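Local coordinates for protein aquaporin aqpM (Methanothermobacter marburgensis str. Marburg, PDB 2F2B) that forms a membrane channel that lets water move in either direction under osmotic drive and also passes some glycerol, at residues 116-119 with 125-128. Sequence-based numbering, arbitrary orientation.
Sequences FIFL and GAAT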
loop_
_atom_site.group_PDB
_atom_site.type_symbol
_atom_site.label_atom_id
_atom_site.label_comp_id
_atom_site.label_asym_id
_atom_site.label_seq_id
_atom_site.Cartn_x
_atom_site.Cartn_y
_atom_site.Cartn_z
ATOM N N PHE A 116 25.641 3.028 -8.915
ATOM C CA PHE A 116 26.466 2.539 -10.017
ATOM C C PHE A 116 25.948 1.224 -10.594
ATOM O O PHE A 116 25.839 1.067 -11.812
ATOM C CB PHE A 116 27.907 2.341 -9.549
ATOM C CG PHE A 116 28.802 1.750 -10.599
ATOM C CD1 PHE A 116 29.157 2.487 -11.726
ATOM C CD2 PHE A 116 29.269 0.446 -10.473
ATOM C CE1 PHE A 116 29.967 1.930 -12.716
ATOM C CE2 PHE A 116 30.079 -0.121 -11.456
ATOM C CZ PHE A 116 30.428 0.623 -12.579
ATOM N N ILE A 117 25.635 0.276 -9.718
ATOM C CA ILE A 117 25.143 -1.018 -10.168
ATOM C C ILE A 117 23.768 -0.882 -10.819
ATOM O O ILE A 117 23.461 -1.597 -11.769
ATOM C CB ILE A 117 25.106 -2.036 -9.002
ATOM C CG1 ILE A 117 26.538 -2.326 -8.531
ATOM C CG2 ILE A 117 24.435 -3.336 -9.448
ATOM C CD1 ILE A 117 27.437 -2.957 -9.604
ATOM N N PHE A 118 22.943 0.037 -10.326
ATOM C CA PHE A 118 21.638 0.220 -10.947
ATOM C C PHE A 118 21.844 0.743 -12.369
ATOM O O PHE A 118 21.169 0.321 -13.310
ATOM C CB PHE A 118 20.775 1.218 -10.180
ATOM C CG PHE A 118 19.419 1.400 -10.786
ATOM C CD1 PHE A 118 18.430 0.440 -10.599
ATOM C CD2 PHE A 118 19.160 2.475 -11.628
ATOM C CE1 PHE A 118 17.199 0.545 -11.250
ATOM C CE2 PHE A 118 17.935 2.588 -12.283
ATOM C CZ PHE A 118 16.955 1.618 -12.094
ATOM N N LEU A 119 22.782 1.669 -12.519
ATOM C CA LEU A 119 23.079 2.242 -13.825
ATOM C C LEU A 119 23.477 1.134 -14.804
ATOM O O LEU A 119 23.109 1.171 -15.979
ATOM C CB LEU A 119 24.211 3.262 -13.696
ATOM C CG LEU A 119 24.729 3.913 -14.979
ATOM C CD1 LEU A 119 23.632 4.731 -15.645
ATOM C CD2 LEU A 119 25.915 4.793 -14.626
ATOM N N GLY A 125 20.563 5.483 -19.973
ATOM C CA GLY A 125 19.377 6.321 -19.883
ATOM C C GLY A 125 18.909 6.573 -18.457
ATOM O O GLY A 125 18.234 7.568 -18.181
ATOM N N ALA A 126 19.265 5.678 -17.542
ATOM C CA ALA A 126 18.869 5.837 -16.146
ATOM C C ALA A 126 19.478 7.116 -15.582
ATOM O O ALA A 126 18.950 7.707 -14.641
ATOM C CB ALA A 126 19.327 4.635 -15.332
ATOM N N ALA A 127 20.595 7.542 -16.167
ATOM C CA ALA A 127 21.275 8.749 -15.724
ATOM C C ALA A 127 20.971 9.947 -16.622
ATOM O O ALA A 127 20.638 11.023 -16.130
ATOM C CB ALA A 127 22.785 8.506 -15.665
ATOM N N THR A 128 21.072 9.759 -17.936
ATOM C CA THR A 128 20.830 10.856 -18.872
ATOM C C THR A 128 19.371 11.296 -18.943
ATOM O O THR A 128 19.086 12.458 -19.227
ATOM C CB THR A 128 21.328 10.504 -20.300
ATOM O OG1 THR A 128 20.658 9.332 -20.783
ATOM C CG2 THR A 128 22.830 10.260 -20.287
#
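Ala-126 is hydrogen-bonded through its backbone to Leu-132 in the loop that follows, and its CB points toward helix 100-122. There the methyl meets two side chains. CE2 of the Phe-118 ring lies 3.9 Å from Ala-126 CB. CD1 of Leu-119 is a little farther from the same CB, at 4.3 Å. The same CD1 comes closer to the next residue, 3.9 Å from Ala-127 CB. This methyl also lies 4.2 Å from Ala-127 N. In Leu-119, chi1 (176°, CG anti to the backbone N) and chi2 (63°) together bring CD1 nearer to helix 125-128 than the start of the side chain. Phe-118 also has CG anti to N (chi1 -179°). Its side chain does not start out toward Ala-126, but the far end of the ring, with CE2, comes nearer, and the methyl meets it obliquely. The contact is wholly apolar and small, burying 146 Å².

In the aquaporin fold, helix 100-122 is the third membrane-spanning helix. The one-turn helix 125-128 lies early in the extracellular link to the next, helix 143-166. The chain therefore turns back on the end it has just left, and the CA atoms of Leu-119 and Ala-126 come within 6.0 Å. Leu-119 and Ala-127 also pack on helix 200-214, the half-membrane helix that starts in the second NPA motif. The Phe-118 ring stands edge-to-face with Phe-20 of helix 4-33, and Phe-118 also packs on Thr-189 of a neighbouring subunit.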